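Local coordinates for protein galactose-1-phosphate uridylyltransferase (Pyrobaculum aerophilum str. IM2, PDB 6K9Z) that probably transfers uridylyl groups between UDP-glucose and hexose 1-phosphates such as galactose 1-phosphate, as a zinc-binding, dimeric enzyme of galactose metabolism, at residues E156-A159 with S160-W163; L294-T297 with P298-A302. The protein carries 1 engineered substitution. All blocks are in the same frame, centred on the assembly; numbering follows the deposited sequence.

Contact 1 (E156-A159 with S160-W163). With FE (Fe (III) ion), chain E.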
loop_
_atom_site.group_PDB
_atom_site.type_symbol
_atom_site.label_atom_id
_atom_site.label_comp_id
_atom_site.label_asym_id
_atom_site.label_seq_id
_atom_site.Cartn_x
_atom_site.Cartn_y
_atom_site.Cartn_z
ATOM N N GLU A 156 12.978 -1.500 6.726
ATOM C CA GLU A 156 14.032 -2.314 6.069
ATOM C C GLU A 156 15.377 -2.025 6.760
ATOM O O GLU A 156 16.169 -2.981 6.968
ATOM C CB GLU A 156 14.141 -2.035 4.581
ATOM C CG GLU A 156 12.905 -2.316 3.722
ATOM C CD GLU A 156 13.149 -2.473 2.234
ATOM O OE1 GLU A 156 14.325 -2.237 1.773
ATOM O OE2 GLU A 156 12.199 -2.849 1.507
ATOM N N LEU A 157 15.633 -0.771 7.096
ATOM C CA LEU A 157 16.910 -0.358 7.735
ATOM C C LEU A 157 17.007 -1.033 9.096
ATOM O O LEU A 157 18.084 -1.561 9.469
ATOM C CB LEU A 157 16.921 1.155 7.859
ATOM C CG LEU A 157 17.243 1.934 6.582
ATOM C CD1 LEU A 157 16.822 3.361 6.742
ATOM C CD2 LEU A 157 18.719 1.840 6.187
ATOM N N GLN A 158 15.913 -1.024 9.858
ATOM C CA GLN A 158 15.940 -1.588 11.209
ATOM C C GLN A 158 16.187 -3.101 11.083
ATOM O O GLN A 158 17.045 -3.628 11.812
ATOM C CB GLN A 158 14.681 -1.206 11.993
ATOM C CG GLN A 158 14.701 -1.757 13.409
ATOM C CD GLN A 158 15.805 -1.108 14.220
ATOM O OE1 GLN A 158 16.148 0.068 14.020
ATOM N NE2 GLN A 158 16.375 -1.849 15.172
ATOM N N ALA A 159 15.475 -3.829 10.226
ATOM C CA ALA A 159 15.695 -5.288 10.109
ATOM C C ALA A 159 17.136 -5.550 9.639
ATOM O O ALA A 159 17.734 -6.512 10.163
ATOM C CB ALA A 159 14.730 -5.915 9.126
ATOM N N SER A 160 17.611 -4.779 8.666
ATOM C CA SER A 160 18.956 -4.928 8.058
ATOM C C SER A 160 20.036 -4.742 9.134
ATOM O O SER A 160 20.986 -5.569 9.231
ATOM C CB SER A 160 19.150 -3.991 6.945
ATOM O OG SER A 160 18.294 -4.305 5.862
ATOM N N TYR A 161 19.878 -3.714 9.950
ATOM C CA TYR A 161 20.778 -3.380 11.072
ATOM C C TYR A 161 20.810 -4.530 12.081
ATOM O O TYR A 161 21.906 -5.022 12.474
ATOM C CB TYR A 161 20.312 -2.099 11.764
ATOM C CG TYR A 161 21.175 -1.753 12.943
ATOM C CD1 TYR A 161 22.445 -1.240 12.744
ATOM C CD2 TYR A 161 20.751 -1.948 14.243
ATOM C CE1 TYR A 161 23.278 -0.933 13.812
ATOM C CE2 TYR A 161 21.578 -1.641 15.318
ATOM C CZ TYR A 161 22.829 -1.101 15.101
ATOM O OH TYR A 161 23.624 -0.792 16.177
ATOM N N GLU A 162 19.627 -4.989 12.492
ATOM C CA GLU A 162 19.501 -6.036 13.544
ATOM C C GLU A 162 20.177 -7.320 13.039
ATOM O O GLU A 162 20.815 -8.017 13.852
ATOM C CB GLU A 162 18.031 -6.284 13.921
ATOM C CG GLU A 162 17.411 -5.136 14.705
ATOM C CD GLU A 162 15.969 -5.320 15.195
ATOM O OE1 GLU A 162 15.482 -6.455 15.267
ATOM O OE2 GLU A 162 15.352 -4.311 15.565
ATOM N N TRP A 163 19.973 -7.648 11.768
ATOM C CA TRP A 163 20.565 -8.846 11.139
ATOM C C TRP A 163 22.088 -8.733 11.203
ATOM O O TRP A 163 22.734 -9.710 11.606
ATOM C CB TRP A 163 20.121 -9.025 9.694
ATOM C CG TRP A 163 21.017 -10.012 9.006
ATOM C CD1 TRP A 163 22.276 -9.799 8.499
ATOM C CD2 TRP A 163 20.733 -11.387 8.775
ATOM N NE1 TRP A 163 22.798 -10.952 7.967
ATOM C CE2 TRP A 163 21.871 -11.943 8.134
ATOM C CE3 TRP A 163 19.625 -12.182 9.056
ATOM C CZ2 TRP A 163 21.944 -13.277 7.768
ATOM C CZ3 TRP A 163 19.700 -13.500 8.703
ATOM C CH2 TRP A 163 20.835 -14.029 8.061
HETATM FE FE FE E . 13.594 -2.826 -0.265
HETATM O O HOH W 1 13.739 -4.993 0.267
#
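Gln158 and Glu162 meet one turn apart on the outer face of helix 151-167, where Gln158 NE2 donates to Glu162 OE2 at 2.7 Å. The bond is nearly straight (172°) and uses the anti lone pair of OE2, the one turned away from OE1. The acceptor lies in the plane of the amide, although amide and carboxylate planes are themselves 70° apart. A bend at chi2 swings the Gln158 amide along the helix toward the extended Glu162; two long polar side chains suit this exposed i, i+4 position.

On the buried side, Glu156 O takes two bonds from one residue. Ser160 N gives the usual helical bond, and Ser160 OG, 2.7 Å from Glu156 O, arrives from the opposite face of the carbonyl plane. With OG set anti to its own carbonyl carbon (chi1 -67°), the short serine side chain folds back against the preceding turn; OG also bonds to His172, tying the helix to its neighbour.

The Glu156 side chain, extended beyond CG, reaches the iron(III) ion, which it chelates with OE1 at 2.2 Å and OE2 at 2.3 Å. OE1 is also hydrogen-bonded to Tyr263, a second-shell group that probably steadies the carboxylate. His252, His266, Glu268 and a water complete the site, a mononuclear iron centre of two histidines and two glutamates, one of them a bidentate ligand carried by a helix.

Contact 2 (L294-T297 with P298-A302)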
loop_
_atom_site.group_PDB
_atom_site.type_symbol
_atom_site.label_atom_id
_atom_site.label_comp_id
_atom_site.label_asym_id
_atom_site.label_seq_id
_atom_site.Cartn_x
_atom_site.Cartn_y
_atom_site.Cartn_z
ATOM N N LEU A 294 -0.424 -13.746 -3.946
ATOM C CA LEU A 294 0.066 -14.084 -5.303
ATOM C C LEU A 294 -0.668 -15.306 -5.796
ATOM O O LEU A 294 -0.846 -16.264 -4.997
ATOM C CB LEU A 294 1.558 -14.409 -5.280
ATOM C CG LEU A 294 2.455 -13.231 -5.053
ATOM C CD1 LEU A 294 3.911 -13.689 -5.012
ATOM C CD2 LEU A 294 2.213 -12.187 -6.139
ATOM N N ASP A 295 -1.058 -15.270 -7.064
ATOM C CA ASP A 295 -1.776 -16.397 -7.683
ATOM C C ASP A 295 -0.787 -17.206 -8.521
ATOM O O ASP A 295 -1.235 -18.153 -9.193
ATOM C CB ASP A 295 -2.974 -15.888 -8.479
ATOM C CG ASP A 295 -2.609 -15.231 -9.792
ATOM O OD1 ASP A 295 -1.410 -15.084 -10.106
ATOM O OD2 ASP A 295 -3.567 -14.900 -10.513
ATOM N N THR A 296 0.477 -16.813 -8.478
ATOM C CA THR A 296 1.566 -17.448 -9.254
ATOM C C THR A 296 2.822 -17.474 -8.397
ATOM O O THR A 296 3.115 -16.461 -7.739
ATOM C CB THR A 296 1.808 -16.705 -10.571
ATOM O OG1 THR A 296 0.547 -16.614 -11.243
ATOM C CG2 THR A 296 2.807 -17.429 -11.440
ATOM N N THR A 297 3.590 -18.563 -8.405
ATOM C CA THR A 297 4.810 -18.517 -7.553
ATOM C C THR A 297 5.786 -17.488 -8.095
ATOM O O THR A 297 5.892 -17.311 -9.298
ATOM C CB THR A 297 5.477 -19.879 -7.402
ATOM O OG1 THR A 297 6.042 -20.226 -8.665
ATOM C CG2 THR A 297 4.519 -20.934 -6.911
ATOM N N PRO A 298 6.579 -16.840 -7.216
ATOM C CA PRO A 298 7.711 -16.025 -7.649
ATOM C C PRO A 298 8.648 -16.774 -8.608
ATOM O O PRO A 298 9.226 -16.140 -9.463
ATOM C CB PRO A 298 8.371 -15.633 -6.322
ATOM C CG PRO A 298 7.219 -15.575 -5.324
ATOM C CD PRO A 298 6.309 -16.700 -5.777
ATOM N N GLU A 299 8.836 -18.063 -8.384
ATOM C CA GLU A 299 9.740 -18.913 -9.215
ATOM C C GLU A 299 9.182 -19.024 -10.638
ATOM O O GLU A 299 9.939 -18.835 -11.593
ATOM C CB GLU A 299 9.940 -20.262 -8.550
ATOM C CG GLU A 299 10.673 -20.151 -7.221
ATOM C CD GLU A 299 9.813 -19.658 -6.057
ATOM O OE1 GLU A 299 8.609 -19.997 -6.005
ATOM O OE2 GLU A 299 10.325 -18.887 -5.241
ATOM N N GLU A 300 7.892 -19.274 -10.786
ATOM C CA GLU A 300 7.271 -19.331 -12.136
ATOM C C GLU A 300 7.319 -17.931 -12.760
ATOM O O GLU A 300 7.647 -17.822 -13.949
ATOM C CB GLU A 300 5.824 -19.825 -12.075
ATOM C CG GLU A 300 5.137 -19.859 -13.431
ATOM C CD GLU A 300 3.764 -20.523 -13.500
ATOM O OE1 GLU A 300 3.400 -21.309 -12.580
ATOM O OE2 GLU A 300 3.043 -20.261 -14.482
ATOM N N THR A 301 7.043 -16.875 -11.995
ATOM C CA THR A 301 7.052 -15.497 -12.542
ATOM C C THR A 301 8.477 -15.133 -13.008
ATOM O O THR A 301 8.619 -14.600 -14.115
ATOM C CB THR A 301 6.363 -14.518 -11.587
ATOM O OG1 THR A 301 4.993 -14.957 -11.499
ATOM C CG2 THR A 301 6.481 -13.113 -12.135
ATOM N N ALA A 302 9.511 -15.427 -12.221
ATOM C CA ALA A 302 10.900 -15.230 -12.684
ATOM C C ALA A 302 11.137 -15.945 -14.031
ATOM O O ALA A 302 11.784 -15.353 -14.915
ATOM C CB ALA A 302 11.820 -15.704 -11.614
HETATM O O HOH W 2 4.398 -14.330 -8.862
HETATM O O HOH W 3 2.747 -20.785 -10.042
#
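Thr297 is the N-cap of helix 298-309, and its side chain turns back over the first turn to receive Glu300. From CB, which lies 3.4 Å from Glu299 OE1, the branch leads to OG1, and OG1 accepts from Glu300 N at 3.0 Å with an N-H...O angle of 163°. The torsion that allows this (chi1 70°) tucks OG1 between the backbone N and the carbonyl carbon, facing an amide that has no carbonyl one turn earlier within the helix to pair with. Glu300 CB packs against the same oxygen. The carbonyl of Thr297 starts the regular helical pattern by accepting from Thr301 N.

This is a classic threonine N-cap followed by proline at N1, a position where the missing amide hydrogen of Pro298 costs no helical hydrogen bond and its ring favours the helical phi. Pro298 CG also rests 3.8 Å from Leu294 CD1, joining the end of strand 291-294 to the helix start, while Leu294 leans on Ile13 of the second subunit.

Thr296 offers its methyl: CG2 lies beside Thr301 OG1 (3.3 Å) and against the flat face of the Glu300 carboxylate, 3.8 Å from Glu300 CD, the extended glutamate chain crossing it at about a right angle. Two waters bridge the turn, one between Thr296 O and Thr301 OG1, the other accepting from Thr297 N and donating to Glu300 OE1 at 2.7 Å. Acidic residues suit a helix N-terminus, where they probably interact favourably with the dipole; Glu299 OE2 additionally forms salt bridges with Arg182 and with Arg4 of the second subunit.

How the contacts relate
Contact 1 comes first along the chain, midway through helix 151-167, and contact 2 follows near the C-terminus, where strand 291-294 gives way to helix 298-309. Their centres are 26 Å apart and their nearest atoms about 15 Å, so the two do not touch. Both belong to the C-terminal domain of the uridylyltransferase, a member of the HIT superfamily. Each also reaches the second subunit: Phe8 of that chain packs on the helix of contact 1, whereas at contact 2 Leu294 pairs in parallel with a strand of that chain, so the sheet runs on across the interface. Two distant parts of the C-terminal half thus contribute to dimer contacts, contact 1 beside the iron and contact 2 away from the metal sites.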